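Local coordinates for actin binding protein family protein (Entamoeba histolytica HM-1:IMSS, PDB 6K2F), which probably binds actin monomers and inhibits their polymerisation as a twinfilin, of which this chain is an ADF-homology (cofilin-type) domain, at residues N20-Q25 and S43-D48; L65-T70 and Y78-L83. One frame throughout, in Å; residues are numbered along the deposited sequence.

Interaction 1 (N20-Q25 and S43-D48); sequences NGRFIQ and SDFDAD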
ATOM      1  N   ASN A  20       1.324   5.900  -2.513  1.00 18.70           N
ATOM      2  CA  ASN A  20      -0.085   5.507  -2.226  1.00 25.24           C
ATOM      3  C   ASN A  20      -0.479   4.260  -3.024  1.00 26.18           C
ATOM      4  O   ASN A  20      -1.662   4.073  -3.321  1.00 28.50           O
ATOM      5  CB  ASN A  20      -1.086   6.637  -2.485  1.00 24.87           C
ATOM      6  CG  ASN A  20      -1.066   7.160  -3.907  1.00 28.03           C
ATOM      7  OD1 ASN A  20      -0.225   6.763  -4.720  1.00 30.03           O
ATOM      8  ND2 ASN A  20      -1.981   8.067  -4.206  1.00 29.92           N
ATOM      9  N   GLY A  21       0.474   3.389  -3.266  1.00 16.71           N
ATOM     10  CA  GLY A  21       0.271   2.074  -3.898  1.00 15.73           C
ATOM     11  C   GLY A  21       1.549   1.295  -3.745  1.00 14.70           C
ATOM     12  O   GLY A  21       2.553   1.900  -3.313  1.00 16.56           O
ATOM     13  N   ARG A  22       1.549   0.027  -4.128  1.00 14.16           N
ATOM     14  CA  ARG A  22       2.729  -0.832  -3.920  1.00 13.21           C
ATOM     15  C   ARG A  22       3.406  -1.161  -5.249  1.00 11.10           C
ATOM     16  O   ARG A  22       4.649  -1.143  -5.288  1.00 13.64           O
ATOM     17  CB  ARG A  22       2.337  -2.098  -3.164  1.00 12.88           C
ATOM     18  CG  ARG A  22       3.523  -3.019  -2.915  1.00 13.10           C
ATOM     19  CD  ARG A  22       4.632  -2.405  -2.068  1.00 15.43           C
ATOM     20  NE  ARG A  22       4.191  -2.203  -0.700  1.00 15.52           N
ATOM     21  CZ  ARG A  22       4.883  -1.586   0.239  1.00 17.09           C
ATOM     22  NH1 ARG A  22       6.066  -1.054  -0.021  1.00 17.92           N
ATOM     23  NH2 ARG A  22       4.372  -1.461   1.452  1.00 18.58           N
ATOM     24  N   PHE A  23       2.668  -1.609  -6.262  1.00 11.75           N
ATOM     25  CA  PHE A  23       3.365  -2.004  -7.498  1.00 11.51           C
ATOM     26  C   PHE A  23       2.515  -1.794  -8.741  1.00 10.82           C
ATOM     27  O   PHE A  23       1.300  -1.702  -8.682  1.00 13.03           O
ATOM     28  CB  PHE A  23       3.903  -3.429  -7.383  1.00 12.19           C
ATOM     29  CG  PHE A  23       2.928  -4.569  -7.306  1.00 12.43           C
ATOM     30  CD1 PHE A  23       2.318  -5.072  -8.435  1.00 14.56           C
ATOM     31  CD2 PHE A  23       2.770  -5.259  -6.118  1.00 14.76           C
ATOM     32  CE1 PHE A  23       1.538  -6.210  -8.361  1.00 15.17           C
ATOM     33  CE2 PHE A  23       1.993  -6.404  -6.050  1.00 16.30           C
ATOM     34  CZ  PHE A  23       1.374  -6.874  -7.171  1.00 16.11           C
ATOM     35  N   ILE A  24       3.243  -1.739  -9.843  1.00 10.80           N
ATOM     36  CA  ILE A  24       2.682  -1.585 -11.208  1.00 12.53           C
ATOM     37  C   ILE A  24       3.212  -2.741 -12.032  1.00 11.44           C
ATOM     38  O   ILE A  24       4.413  -2.941 -12.072  1.00 13.16           O
ATOM     39  CB  ILE A  24       3.078  -0.243 -11.835  1.00 14.76           C
ATOM     40  CG1 ILE A  24       2.633   0.931 -10.965  1.00 15.66           C
ATOM     41  CG2 ILE A  24       2.532  -0.162 -13.253  1.00 15.15           C
ATOM     42  CD1 ILE A  24       3.296   2.260 -11.328  1.00 20.71           C
ATOM     43  N   GLN A  25       2.319  -3.518 -12.611  1.00 12.88           N
ATOM     44  CA  GLN A  25       2.710  -4.572 -13.566  1.00 11.46           C
ATOM     45  C   GLN A  25       2.664  -3.933 -14.938  1.00 11.93           C
ATOM     46  O   GLN A  25       1.689  -3.175 -15.198  1.00 14.81           O
ATOM     47  CB  GLN A  25       1.780  -5.771 -13.519  1.00 13.09           C
ATOM     48  CG  GLN A  25       2.231  -6.909 -14.428  1.00 15.85           C
ATOM     49  CD  GLN A  25       1.305  -8.085 -14.273  1.00 18.25           C
ATOM     50  OE1 GLN A  25       0.120  -7.924 -14.003  1.00 16.51           O
ATOM     51  NE2 GLN A  25       1.845  -9.269 -14.453  1.00 15.61           N
ATOM     52  N   SER A  43       0.761  -1.210   4.006  1.00 18.73           N
ATOM     53  CA  SER A  43       1.963  -0.614   4.621  1.00 22.14           C
ATOM     54  C   SER A  43       2.995  -1.715   4.930  1.00 25.16           C
ATOM     55  O   SER A  43       4.036  -1.362   5.506  1.00 25.63           O
ATOM     56  CB  SER A  43       1.587   0.138   5.844  1.00 20.59           C
ATOM     57  OG  SER A  43       1.084  -0.751   6.817  1.00 22.82           O
ATOM     58  N   ASP A  44       2.693  -2.995   4.655  1.00 19.48           N
ATOM     59  CA  ASP A  44       3.566  -4.163   4.991  1.00 19.63           C
ATOM     60  C   ASP A  44       4.275  -4.656   3.729  1.00 19.20           C
ATOM     61  O   ASP A  44       3.686  -5.417   2.949  1.00 20.20           O
ATOM     62  CB  ASP A  44       2.767  -5.288   5.661  1.00 23.71           C
ATOM     63  CG  ASP A  44       3.608  -6.434   6.222  1.00 32.26           C
ATOM     64  OD1 ASP A  44       4.782  -6.600   5.778  1.00 29.56           O
ATOM     65  OD2 ASP A  44       3.083  -7.146   7.107  1.00 36.01           O
ATOM     66  N   PHE A  45       5.508  -4.205   3.527  1.00 20.04           N
ATOM     67  CA  PHE A  45       6.340  -4.538   2.346  1.00 16.15           C
ATOM     68  C   PHE A  45       6.469  -6.057   2.224  1.00 20.42           C
ATOM     69  O   PHE A  45       6.298  -6.614   1.137  1.00 18.60           O
ATOM     70  CB  PHE A  45       7.707  -3.877   2.501  1.00 18.70           C
ATOM     71  CG  PHE A  45       8.754  -4.352   1.530  1.00 16.70           C
ATOM     72  CD1 PHE A  45       8.846  -3.782   0.278  1.00 20.64           C
ATOM     73  CD2 PHE A  45       9.647  -5.353   1.868  1.00 19.67           C
ATOM     74  CE1 PHE A  45       9.831  -4.172  -0.611  1.00 18.31           C
ATOM     75  CE2 PHE A  45      10.627  -5.746   0.972  1.00 19.58           C
ATOM     76  CZ  PHE A  45      10.711  -5.166  -0.266  1.00 18.45           C
ATOM     77  N   ASP A  46       6.774  -6.715   3.341  1.00 21.43           N
ATOM     78  CA  ASP A  46       7.057  -8.172   3.341  1.00 22.57           C
ATOM     79  C   ASP A  46       5.826  -8.943   2.851  1.00 18.87           C
ATOM     80  O   ASP A  46       5.969  -9.783   1.942  1.00 24.66           O
ATOM     81  CB  ASP A  46       7.472  -8.642   4.732  1.00 25.84           C
ATOM     82  CG  ASP A  46       8.843  -8.143   5.166  1.00 49.53           C
ATOM     83  OD1 ASP A  46       9.714  -7.925   4.300  1.00 36.70           O
ATOM     84  OD2 ASP A  46       9.032  -7.966   6.372  1.00 59.97           O
ATOM     85  N   ALA A  47       4.653  -8.663   3.428  1.00 20.40           N
ATOM     86  CA  ALA A  47       3.374  -9.295   3.038  1.00 19.73           C
ATOM     87  C   ALA A  47       3.101  -8.995   1.564  1.00 17.58           C
ATOM     88  O   ALA A  47       2.697  -9.895   0.811  1.00 20.83           O
ATOM     89  CB  ALA A  47       2.254  -8.771   3.897  1.00 23.83           C
ATOM     90  N   ASP A  48       3.340  -7.756   1.145  1.00 17.85           N
ATOM     91  CA  ASP A  48       2.949  -7.331  -0.214  1.00 17.28           C
ATOM     92  C   ASP A  48       3.791  -8.065  -1.269  1.00 15.76           C
ATOM     93  O   ASP A  48       3.318  -8.205  -2.415  1.00 14.23           O
ATOM     94  CB  ASP A  48       3.035  -5.816  -0.395  1.00 16.56           C
ATOM     95  CG  ASP A  48       1.956  -5.008   0.319  1.00 15.60           C
ATOM     96  OD1 ASP A  48       1.088  -5.597   1.049  1.00 18.01           O
ATOM     97  OD2 ASP A  48       2.000  -3.764   0.149  1.00 16.94           O
TER

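Interaction 2 (L65-T70 and Y78-L83); sequences LFRTET and YKWLLL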
ATOM      1  N   LEU A  65       7.089  -3.193 -11.187  1.00 13.61           N
ATOM      2  CA  LEU A  65       7.779  -2.098 -10.479  1.00 12.37           C
ATOM      3  C   LEU A  65       7.248  -2.099  -9.054  1.00 10.57           C
ATOM      4  O   LEU A  65       6.072  -1.791  -8.871  1.00 12.52           O
ATOM      5  CB  LEU A  65       7.515  -0.781 -11.197  1.00 13.44           C
ATOM      6  CG  LEU A  65       7.874  -0.782 -12.671  1.00 19.69           C
ATOM      7  CD1 LEU A  65       7.523   0.540 -13.309  1.00 19.72           C
ATOM      8  CD2 LEU A  65       9.336  -1.110 -12.857  1.00 24.28           C
ATOM      9  N   PHE A  66       8.070  -2.540  -8.121  1.00 13.04           N
ATOM     10  CA  PHE A  66       7.637  -2.841  -6.743  1.00 14.55           C
ATOM     11  C   PHE A  66       8.298  -1.826  -5.802  1.00 11.80           C
ATOM     12  O   PHE A  66       9.512  -1.767  -5.666  1.00 12.83           O
ATOM     13  CB  PHE A  66       7.997  -4.275  -6.387  1.00 12.10           C
ATOM     14  CG  PHE A  66       7.312  -4.773  -5.146  1.00 12.24           C
ATOM     15  CD1 PHE A  66       7.817  -4.438  -3.904  1.00 12.47           C
ATOM     16  CD2 PHE A  66       6.197  -5.595  -5.225  1.00 10.55           C
ATOM     17  CE1 PHE A  66       7.209  -4.904  -2.755  1.00 13.51           C
ATOM     18  CE2 PHE A  66       5.562  -6.020  -4.066  1.00 13.83           C
ATOM     19  CZ  PHE A  66       6.077  -5.684  -2.840  1.00 12.07           C
ATOM     20  N   ARG A  67       7.478  -1.060  -5.126  1.00 11.09           N
ATOM     21  CA  ARG A  67       7.954   0.047  -4.263  1.00 12.43           C
ATOM     22  C   ARG A  67       8.492  -0.511  -2.943  1.00 13.23           C
ATOM     23  O   ARG A  67       7.807  -1.313  -2.312  1.00 15.11           O
ATOM     24  CB  ARG A  67       6.814   1.028  -4.008  1.00 13.27           C
ATOM     25  CG  ARG A  67       7.265   2.294  -3.298  1.00 14.47           C
ATOM     26  CD  ARG A  67       6.132   3.268  -3.027  1.00 15.79           C
ATOM     27  NE  ARG A  67       5.033   2.638  -2.309  1.00 16.39           N
ATOM     28  CZ  ARG A  67       5.018   2.326  -1.020  1.00 19.11           C
ATOM     29  NH1 ARG A  67       6.062   2.581  -0.249  1.00 20.06           N
ATOM     30  NH2 ARG A  67       3.948   1.761  -0.489  1.00 19.10           N
ATOM     31  N   THR A  68       9.692  -0.102  -2.550  1.00 13.07           N
ATOM     32  CA  THR A  68      10.273  -0.474  -1.241  1.00 13.87           C
ATOM     33  C   THR A  68       9.780   0.499  -0.176  1.00 14.40           C
ATOM     34  O   THR A  68       9.034   1.447  -0.485  1.00 17.27           O
ATOM     35  CB  THR A  68      11.807  -0.495  -1.246  1.00 14.68           C
ATOM     36  OG1 THR A  68      12.319   0.838  -1.211  1.00 17.12           O
ATOM     37  CG2 THR A  68      12.359  -1.253  -2.433  1.00 17.32           C
ATOM     38  N   GLU A  69      10.249   0.332   1.070  1.00 17.76           N
ATOM     39  CA  GLU A  69       9.977   1.274   2.188  1.00 18.55           C
ATOM     40  C   GLU A  69      11.079   2.325   2.327  1.00 17.95           C
ATOM     41  O   GLU A  69      10.994   3.147   3.245  1.00 22.27           O
ATOM     42  CB  GLU A  69       9.848   0.489   3.491  1.00 24.08           C
ATOM     43  CG  GLU A  69       8.586  -0.345   3.565  1.00 32.49           C
ATOM     44  CD  GLU A  69       7.323   0.464   3.353  1.00 41.84           C
ATOM     45  OE1 GLU A  69       7.118   1.455   4.078  1.00 35.27           O
ATOM     46  OE2 GLU A  69       6.592   0.146   2.418  1.00 32.58           O
ATOM     47  N   THR A  70      12.098   2.277   1.469  1.00 19.28           N
ATOM     48  CA  THR A  70      13.254   3.193   1.557  1.00 20.16           C
ATOM     49  C   THR A  70      12.937   4.429   0.716  1.00 18.48           C
ATOM     50  O   THR A  70      12.577   4.276  -0.449  1.00 18.22           O
ATOM     51  CB  THR A  70      14.549   2.483   1.149  1.00 26.47           C
ATOM     52  OG1 THR A  70      14.770   1.469   2.131  1.00 29.74           O
ATOM     53  CG2 THR A  70      15.738   3.416   1.106  1.00 29.62           C
ATOM     54  N   TYR A  78      10.527   7.170  -3.510  1.00 17.79           N
ATOM     55  CA  TYR A  78      10.965   5.878  -2.939  1.00 15.88           C
ATOM     56  C   TYR A  78      11.991   5.217  -3.862  1.00 17.82           C
ATOM     57  O   TYR A  78      12.032   5.486  -5.076  1.00 17.41           O
ATOM     58  CB  TYR A  78       9.755   4.970  -2.774  1.00 16.10           C
ATOM     59  CG  TYR A  78       8.926   5.227  -1.545  1.00 19.60           C
ATOM     60  CD1 TYR A  78       9.284   4.648  -0.339  1.00 19.55           C
ATOM     61  CD2 TYR A  78       7.777   6.006  -1.572  1.00 25.62           C
ATOM     62  CE1 TYR A  78       8.519   4.804   0.800  1.00 25.82           C
ATOM     63  CE2 TYR A  78       6.996   6.165  -0.434  1.00 24.28           C
ATOM     64  CZ  TYR A  78       7.376   5.576   0.761  1.00 26.00           C
ATOM     65  OH  TYR A  78       6.646   5.699   1.924  1.00 29.38           O
ATOM     66  N   LYS A  79      12.754   4.290  -3.291  1.00 16.39           N
ATOM     67  CA  LYS A  79      13.508   3.264  -4.047  1.00 17.91           C
ATOM     68  C   LYS A  79      12.559   2.116  -4.415  1.00 17.94           C
ATOM     69  O   LYS A  79      11.643   1.812  -3.650  1.00 15.37           O
ATOM     70  CB  LYS A  79      14.675   2.765  -3.202  1.00 20.10           C
ATOM     71  CG  LYS A  79      15.742   3.813  -2.921  1.00 25.72           C
ATOM     72  CD  LYS A  79      16.892   3.700  -3.844  1.00 31.65           C
ATOM     73  CE  LYS A  79      17.990   4.717  -3.619  1.00 47.84           C
ATOM     74  NZ  LYS A  79      19.018   4.569  -4.673  1.00 50.65           N
ATOM     75  N   TRP A  80      12.771   1.513  -5.573  1.00 15.81           N
ATOM     76  CA  TRP A  80      11.910   0.444  -6.135  1.00 14.71           C
ATOM     77  C   TRP A  80      12.746  -0.797  -6.454  1.00 12.41           C
ATOM     78  O   TRP A  80      13.976  -0.706  -6.552  1.00 16.24           O
ATOM     79  CB  TRP A  80      11.231   0.951  -7.404  1.00 14.65           C
ATOM     80  CG  TRP A  80      10.276   2.085  -7.183  1.00 12.35           C
ATOM     81  CD1 TRP A  80      10.572   3.359  -6.805  1.00 14.38           C
ATOM     82  CD2 TRP A  80       8.850   2.018  -7.301  1.00 14.01           C
ATOM     83  NE1 TRP A  80       9.426   4.092  -6.685  1.00 13.91           N
ATOM     84  CE2 TRP A  80       8.351   3.304  -6.984  1.00 14.53           C
ATOM     85  CE3 TRP A  80       7.951   1.032  -7.714  1.00 12.55           C
ATOM     86  CZ2 TRP A  80       6.993   3.602  -7.044  1.00 14.28           C
ATOM     87  CZ3 TRP A  80       6.614   1.333  -7.783  1.00 15.01           C
ATOM     88  CH2 TRP A  80       6.140   2.598  -7.439  1.00 18.71           C
ATOM     89  N   LEU A  81      12.051  -1.917  -6.599  1.00 14.05           N
ATOM     90  CA  LEU A  81      12.591  -3.132  -7.238  1.00 12.82           C
ATOM     91  C   LEU A  81      12.035  -3.204  -8.651  1.00 14.48           C
ATOM     92  O   LEU A  81      10.840  -2.918  -8.856  1.00 14.26           O
ATOM     93  CB  LEU A  81      12.159  -4.384  -6.474  1.00 15.32           C
ATOM     94  CG  LEU A  81      12.323  -4.340  -4.965  1.00 14.46           C
ATOM     95  CD1 LEU A  81      11.713  -5.594  -4.366  1.00 19.05           C
ATOM     96  CD2 LEU A  81      13.768  -4.163  -4.591  1.00 16.18           C
ATOM     97  N   LEU A  82      12.879  -3.594  -9.587  1.00 13.36           N
ATOM     98  CA  LEU A  82      12.409  -3.983 -10.930  1.00 14.28           C
ATOM     99  C   LEU A  82      12.390  -5.505 -10.947  1.00 13.52           C
ATOM    100  O   LEU A  82      13.468  -6.109 -10.871  1.00 15.73           O
ATOM    101  CB  LEU A  82      13.337  -3.408 -11.999  1.00 14.60           C
ATOM    102  CG  LEU A  82      12.998  -3.878 -13.420  1.00 20.81           C
ATOM    103  CD1 LEU A  82      11.566  -3.544 -13.799  1.00 25.72           C
ATOM    104  CD2 LEU A  82      13.984  -3.282 -14.405  1.00 26.87           C
ATOM    105  N   LEU A  83      11.199  -6.088 -10.956  1.00 11.96           N
ATOM    106  CA  LEU A  83      11.039  -7.555 -11.043  1.00 12.23           C
ATOM    107  C   LEU A  83      10.781  -7.862 -12.510  1.00 14.43           C
ATOM    108  O   LEU A  83       9.841  -7.292 -13.068  1.00 14.72           O
ATOM    109  CB  LEU A  83       9.872  -8.003 -10.171  1.00 14.98           C
ATOM    110  CG  LEU A  83       9.897  -7.519  -8.720  1.00 15.16           C
ATOM    111  CD1 LEU A  83       8.713  -8.091  -7.963  1.00 16.74           C
ATOM    112  CD2 LEU A  83      11.198  -7.868  -8.027  1.00 16.38           C
TER

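Interaction 1 (N20-Q25 and S43-D48)
Ser43 to Asp48 lead into the short helix 45-49 of this ADF-homology fold, and Arg22, at a classic beta bulge where Arg22 and Phe23 together lie opposite Glu39 of the neighbouring strand, reaches across to that helix start. Ser43 meets the guanidinium at its edge: its carbonyl carbon C lies near the guanidinium plane, 3.7 Å from Arg22 NH2, while its hydroxyl bonds to Glu117 and Arg106 of the second subunit. Asp44 is the N-cap. Asp44 OD1 accepts from Ala47 N at 3.1 Å and 175°, a straight bond that nonetheless arrives well above the carboxylate plane, and Asp44 O takes Asp48 N. Phe45 lays its CA over one guanidinium face, toward the rim. With CG anti to the backbone N, the Phe45 ring presents CD1 edge-on to Arg22 NH1 at 3.9 Å, the two planes 77° apart. Asp48, one turn after the cap, points toward Arg22, just before strand 23-29, and closes the contact with a buried salt bridge. Thr42 holds Asp48 OD1 by a hydrogen bond, which should help fix the carboxylate; Thr42 O also takes Arg22 NH2, while NH1 goes to Arg67 O and Glu69. Arg22 leaves the backbone with CG anti to N and bends at chi2 and chi3, so that Arg22 NE delivers its proton to the anti lone pair of Asp48 OD2, 2.8 Å away at 159°.

Interaction 2 (L65-T70 and Y78-L83)
Two backbone bonds between Phe66 and Leu81 set the register of strands 62-68 and 77-85. Phe66 N donates to Leu81 O (2.9 Å, 178°), and Leu81 N returns the bond to Phe66 O at 2.7 Å, both in the carbonyl planes. Two residues on, the regular pairing gives way. Lys79 O is gripped twice by Thr68: Thr68 N approaches in the carbonyl plane, whereas Thr68 OG1 donates from above it, 2.7 Å from Lys79 O. That hydroxyl sits in the crowded position between backbone N and carbonyl carbon (chi1 76°) and also accepts from Thr70 N, forming an ST turn as the chain rounds the corner at 69-70. At the corner itself, Thr70 O satisfies Lys79 N. The whole is an antiparallel pairing inside the central mixed sheet of the ADF-homology fold, with 23-29 bonded to the far edge of 62-68 and 114-120 to that of 77-85.

On the face carrying Leu65, Arg67 and Trp80, the arginine's carbons serve as packing surface. Arg67 CB lies 3.7 Å from the centroid of the Trp80 six-membered ring, almost on the ring normal, a CH-pi contact. The chain then bends at chi3 and sends NH1 over the Tyr78 ring face; Arg67 CZ stands 4.4 Å from the centroid of the Tyr78 ring, a cation-pi contact with guanidinium and ring planes 54° apart. The polar ends are held from outside the pair: Arg67 NE donates to Gly21 O, and Trp80 NE1 to Asn16 OD1. Farther along this face, Leu65 and Leu82 lie side by side, their tips unusually tight at 3.4 Å between Leu65 CD2 and Leu82 CD1. On the reverse face, Phe66 CD1 rests 4.1 Å from Leu81 CD1.

Overall arrangement
Both contacts are largely buried and share one sheet, since strands 23-29 and 62-68 are neighbours, and their centres are about 9 Å apart. Interaction 2 lies deeper, its centre about 8 Å from the chain centre against 11 Å, and buries 714 Å² against 220 Å²; its corner at Glu69 and Thr70 is exposed and Lys79 partly so. It joins strand to strand by backbone bonds and broad hydrophobic and aromatic packing, whereas interaction 1 ties the bulge leading into strand 23-29 to a helix start largely through one charged side chain. They meet directly: Arg22 NH1 forms a salt bridge with Glu69 OE2 at 2.8 Å, and the rings of Phe45 and Phe66 touch.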